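Local coordinates for putative signal transduction protein with CBS domains (Kribbella flavida, PDB 4NOC) that is of unknown function but, as a protein with paired CBS domains, probably takes part in signalling, perhaps by sensing a small ligand, at residues 48-52 and 53-57; 58-61 and 62-66. All blocks are in the same frame, centred on the assembly; numbering follows the deposited sequence.

Both contacts are local and use helix 52-59: contact 1 joins strand 46-51 to its start, contact 2 carries the chain from its end into the short helix 62-65. Each new helix has a proline at its N-cap position, and the proline carbonyl accepts from the first turn. The settings differ. Contact 1 lies about 7 Å from the centre of the chain and has an aliphatic core of leucine and valine, whereas contact 2, centred about 21 Å from the centre of the chain, mixes buried valines with an exposed tyrosine. Only contact 2 has a side-chain hydrogen bond between its own segments. Both reach the second subunit.

Contact 1. Residues 48-52 and 53-57; sequences SVLPA and SQVVR
Pro51 O receives two backbone N-H groups from the first turn of helix 52-59. Gln54 N donates to Pro51 O at 3.0 Å, from above the carbonyl plane, and Val55 N adds a weak bond to the same oxygen. The next carbonyl carries the helical pattern on: Val56 N lies 3.0 Å from Ala52 O, in the carbonyl plane, with an N-H...O angle of 159°. At the N-cap position the ring of Pro51 restrains phi where the strand ends; with no side-chain cap to offer, the residue acts through its carbonyl.

Side chains then close the corner between strand and helix. Leu50, its CG anti to the backbone N (chi1 172°), crosses Val55 at about a right angle, and its CD1 meets Val55 CG2 at 3.8 Å. Both are buried; beyond this pair Val55 packs on Val26 and Leu29 of helix 22-31 and on Leu144 of the second subunit. On the partly exposed side, the Pro51 ring runs alongside Gln54, with Pro51 CG 3.7 Å from Gln54 CB. Gln54 thus offers its methylenes to the turn, while its bent chain leaves NE2 to bond Leu94 O.

In this strand-to-helix turn of a CBS domain, backbone bonds set the helix start and branched aliphatic groups pack at its buried side, while the amide of Gln54 ties the turn to the end of helix 91-94.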
loop_
_atom_site.group_PDB
_atom_site.type_symbol
_atom_site.label_atom_id
_atom_site.label_comp_id
_atom_site.label_asym_id
_atom_site.label_seq_id
_atom_site.Cartn_x
_atom_site.Cartn_y
_atom_site.Cartn_z
ATOM N N SER A 48 -2.466 -3.664 -14.377
ATOM C CA SER A 48 -2.058 -4.123 -13.069
ATOM C C SER A 48 -1.422 -2.982 -12.281
ATOM O O SER A 48 -1.231 -1.877 -12.798
ATOM C CB SER A 48 -1.046 -5.257 -13.238
ATOM O OG SER A 48 -1.084 -6.129 -12.129
ATOM N N VAL A 49 -1.098 -3.255 -11.026
ATOM C CA VAL A 49 -0.320 -2.329 -10.213
ATOM C C VAL A 49 1.024 -2.998 -9.994
ATOM O O VAL A 49 1.067 -4.221 -9.825
ATOM C CB VAL A 49 -0.977 -2.095 -8.842
ATOM C CG1 VAL A 49 -0.130 -1.149 -7.978
ATOM C CG2 VAL A 49 -2.363 -1.529 -9.020
ATOM N N LEU A 50 2.108 -2.218 -10.013
ATOM C CA LEU A 50 3.433 -2.721 -9.662
ATOM C C LEU A 50 3.858 -2.110 -8.328
ATOM O O LEU A 50 4.346 -0.975 -8.276
ATOM C CB LEU A 50 4.472 -2.395 -10.745
ATOM C CG LEU A 50 5.931 -2.719 -10.381
ATOM C CD1 LEU A 50 6.093 -4.199 -10.055
ATOM C CD2 LEU A 50 6.923 -2.298 -11.468
ATOM N N PRO A 51 3.658 -2.853 -7.232
ATOM C CA PRO A 51 4.083 -2.345 -5.917
ATOM C C PRO A 51 5.609 -2.364 -5.768
ATOM O O PRO A 51 6.247 -3.275 -6.299
ATOM C CB PRO A 51 3.428 -3.316 -4.922
ATOM C CG PRO A 51 3.122 -4.560 -5.721
ATOM C CD PRO A 51 2.969 -4.157 -7.166
ATOM N N ALA A 52 6.181 -1.370 -5.088
ATOM C CA ALA A 52 7.618 -1.366 -4.812
ATOM C C ALA A 52 8.063 -2.678 -4.167
ATOM O O ALA A 52 9.132 -3.191 -4.483
ATOM C CB ALA A 52 7.997 -0.195 -3.922
ATOM N N SER A 53 7.233 -3.212 -3.277
ATOM C CA SER A 53 7.558 -4.441 -2.567
ATOM C C SER A 53 7.794 -5.607 -3.526
ATOM O O SER A 53 8.644 -6.460 -3.263
ATOM C CB SER A 53 6.480 -4.782 -1.530
ATOM O OG SER A 53 5.274 -5.174 -2.153
ATOM N N GLN A 54 7.079 -5.621 -4.652
ATOM C CA GLN A 54 7.236 -6.676 -5.665
ATOM C C GLN A 54 8.552 -6.514 -6.418
ATOM O O GLN A 54 9.175 -7.498 -6.861
ATOM C CB GLN A 54 6.045 -6.681 -6.635
ATOM C CG GLN A 54 6.198 -7.568 -7.896
ATOM C CD GLN A 54 6.368 -9.060 -7.598
ATOM O OE1 GLN A 54 6.032 -9.545 -6.520
ATOM N NE2 GLN A 54 6.897 -9.789 -8.572
ATOM N N VAL A 55 8.989 -5.266 -6.536
ATOM C CA VAL A 55 10.279 -4.980 -7.148
ATOM C C VAL A 55 11.391 -5.485 -6.224
ATOM O O VAL A 55 12.381 -6.081 -6.671
ATOM C CB VAL A 55 10.418 -3.467 -7.477
ATOM C CG1 VAL A 55 11.803 -3.149 -8.039
ATOM C CG2 VAL A 55 9.336 -3.064 -8.475
ATOM N N VAL A 56 11.201 -5.272 -4.927
ATOM C CA VAL A 56 12.123 -5.799 -3.935
ATOM C C VAL A 56 12.167 -7.324 -4.010
ATOM O O VAL A 56 13.239 -7.901 -3.977
ATOM C CB VAL A 56 11.759 -5.342 -2.515
ATOM C CG1 VAL A 56 12.595 -6.072 -1.496
ATOM C CG2 VAL A 56 11.963 -3.840 -2.378
ATOM N N ARG A 57 11.008 -7.966 -4.134
ATOM C CA ARG A 57 10.964 -9.423 -4.264
ATOM C C ARG A 57 11.763 -9.862 -5.484
ATOM O O ARG A 57 12.548 -10.807 -5.410
ATOM C CB ARG A 57 9.524 -9.947 -4.359
ATOM C CG ARG A 57 9.440 -11.472 -4.530
ATOM C CD ARG A 57 8.060 -12.042 -4.175
ATOM N NE ARG A 57 8.104 -13.495 -3.955
ATOM C CZ ARG A 57 7.739 -14.108 -2.827
ATOM N NH1 ARG A 57 7.273 -13.411 -1.795
ATOM N NH2 ARG A 57 7.827 -15.428 -2.732
#

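Contact 2. Residues 58-61 and 62-66; sequences FLVP and SYVQD
Pro61 lays its CB over one face of the Tyr63 ring at the start of helix 62-65, where the chain turns out of helix 52-59 and Pro61 takes the N-cap position. The contact is a CH-pi interaction: Pro61 CB is 3.8 Å from the centroid of the Tyr63 ring and displaced toward the rim, with Tyr63 CE2 the nearest ring atom at 3.4 Å. Tyr63 reaches this place because its CG stands between the backbone N and the carbonyl carbon (chi1 54°), which swings the ring back over the proline. A flat aromatic suits this exposed position, since its face gives a polarisable surface to the proline CH groups, and the hydroxyl end lies beside Pro61 CG.

The buried side belongs to two valines. Val60 crosses Val64 at about a right angle, and Val60 CG1 approaches Val64 CB to 3.9 Å; compact branched side chains fit here against the second subunit, where Val60 packs on Ala115 and Val64 on Ala116. Pro61 and Val64 instead lie side by side.

Pro61 O accepts two backbone bonds, from Val64 N at 3.2 Å and from Gln65 N at 3.1 Å, fixing the first turn. Gln65, extended beyond CG, reaches back along the chain, and its NE2 donates a hydrogen bond to Val60 O. An alanine in place of Gln65 would probably leave Val60 O without this amide partner and weaken the tie between the short helix and the end of the preceding one. In that bond Gln65 NE2 lies 3.2 Å from Val60 O, approaching 20° out of the carbonyl plane.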
loop_
_atom_site.group_PDB
_atom_site.type_symbol
_atom_site.label_atom_id
_atom_site.label_comp_id
_atom_site.label_asym_id
_atom_site.label_seq_id
_atom_site.Cartn_x
_atom_site.Cartn_y
_atom_site.Cartn_z
ATOM N N PHE A 58 11.586 -9.136 -6.585
ATOM C CA PHE A 58 12.243 -9.464 -7.841
ATOM C C PHE A 58 13.750 -9.370 -7.733
ATOM O O PHE A 58 14.452 -10.110 -8.395
ATOM C CB PHE A 58 11.772 -8.526 -8.963
ATOM C CG PHE A 58 12.468 -8.773 -10.293
ATOM C CD1 PHE A 58 11.941 -9.675 -11.215
ATOM C CD2 PHE A 58 13.644 -8.104 -10.616
ATOM C CE1 PHE A 58 12.573 -9.898 -12.435
ATOM C CE2 PHE A 58 14.293 -8.335 -11.831
ATOM C CZ PHE A 58 13.758 -9.231 -12.741
ATOM N N LEU A 59 14.241 -8.433 -6.928
ATOM C CA LEU A 59 15.674 -8.164 -6.854
ATOM C C LEU A 59 16.404 -9.108 -5.903
ATOM O O LEU A 59 17.586 -9.378 -6.086
ATOM C CB LEU A 59 15.941 -6.705 -6.468
ATOM C CG LEU A 59 15.486 -5.653 -7.484
ATOM C CD1 LEU A 59 15.493 -4.256 -6.885
ATOM C CD2 LEU A 59 16.367 -5.703 -8.722
ATOM N N VAL A 60 15.707 -9.614 -4.892
ATOM C CA VAL A 60 16.345 -10.486 -3.923
ATOM C C VAL A 60 16.167 -11.953 -4.301
ATOM O O VAL A 60 15.043 -12.467 -4.312
ATOM C CB VAL A 60 15.814 -10.256 -2.509
ATOM C CG1 VAL A 60 16.623 -11.072 -1.526
ATOM C CG2 VAL A 60 15.905 -8.791 -2.158
ATOM N N PRO A 61 17.283 -12.636 -4.588
ATOM C CA PRO A 61 17.201 -14.031 -5.030
ATOM C C PRO A 61 16.507 -14.880 -3.976
ATOM O O PRO A 61 16.477 -14.508 -2.803
ATOM C CB PRO A 61 18.668 -14.453 -5.176
ATOM C CG PRO A 61 19.458 -13.193 -5.230
ATOM C CD PRO A 61 18.671 -12.172 -4.435
ATOM N N SER A 62 15.954 -16.010 -4.394
ATOM C CA SER A 62 15.182 -16.858 -3.496
ATOM C C SER A 62 16.027 -17.544 -2.422
ATOM O O SER A 62 15.536 -17.787 -1.320
ATOM C CB SER A 62 14.424 -17.906 -4.302
ATOM O OG SER A 62 15.309 -18.603 -5.161
ATOM N N TYR A 63 17.282 -17.858 -2.744
ATOM C CA TYR A 63 18.184 -18.498 -1.775
ATOM C C TYR A 63 18.558 -17.543 -0.645
ATOM O O TYR A 63 19.064 -17.960 0.402
ATOM C CB TYR A 63 19.446 -19.075 -2.449
ATOM C CG TYR A 63 20.239 -18.095 -3.284
ATOM C CD1 TYR A 63 21.198 -17.278 -2.706
ATOM C CD2 TYR A 63 20.034 -17.999 -4.653
ATOM C CE1 TYR A 63 21.917 -16.376 -3.463
ATOM C CE2 TYR A 63 20.753 -17.107 -5.421
ATOM C CZ TYR A 63 21.692 -16.294 -4.822
ATOM O OH TYR A 63 22.408 -15.392 -5.580
ATOM N N VAL A 64 18.310 -16.257 -0.867
ATOM C CA VAL A 64 18.413 -15.280 0.204
ATOM C C VAL A 64 17.045 -15.135 0.880
ATOM O O VAL A 64 16.960 -14.827 2.074
ATOM C CB VAL A 64 18.933 -13.937 -0.316
ATOM C CG1 VAL A 64 19.274 -13.020 0.837
ATOM C CG2 VAL A 64 20.159 -14.165 -1.167
ATOM N N GLN A 65 15.981 -15.380 0.117
ATOM C CA GLN A 65 14.641 -15.435 0.692
ATOM C C GLN A 65 14.546 -16.655 1.600
ATOM O O GLN A 65 14.402 -16.517 2.813
ATOM C CB GLN A 65 13.559 -15.484 -0.393
ATOM C CG GLN A 65 13.294 -14.145 -1.074
ATOM C CD GLN A 65 12.140 -14.201 -2.061
ATOM O OE1 GLN A 65 11.221 -15.011 -1.920
ATOM N NE2 GLN A 65 12.183 -13.338 -3.069
ATOM N N ASP A 66 14.647 -17.845 1.009
ATOM C CA ASP A 66 14.645 -19.091 1.777
ATOM C C ASP A 66 16.000 -19.348 2.432
ATOM O O ASP A 66 16.568 -18.470 3.084
ATOM C CB ASP A 66 14.266 -20.276 0.882
ATOM C CG ASP A 66 12.869 -20.147 0.300
ATOM O OD1 ASP A 66 11.922 -20.696 0.905
ATOM O OD2 ASP A 66 12.715 -19.496 -0.760
#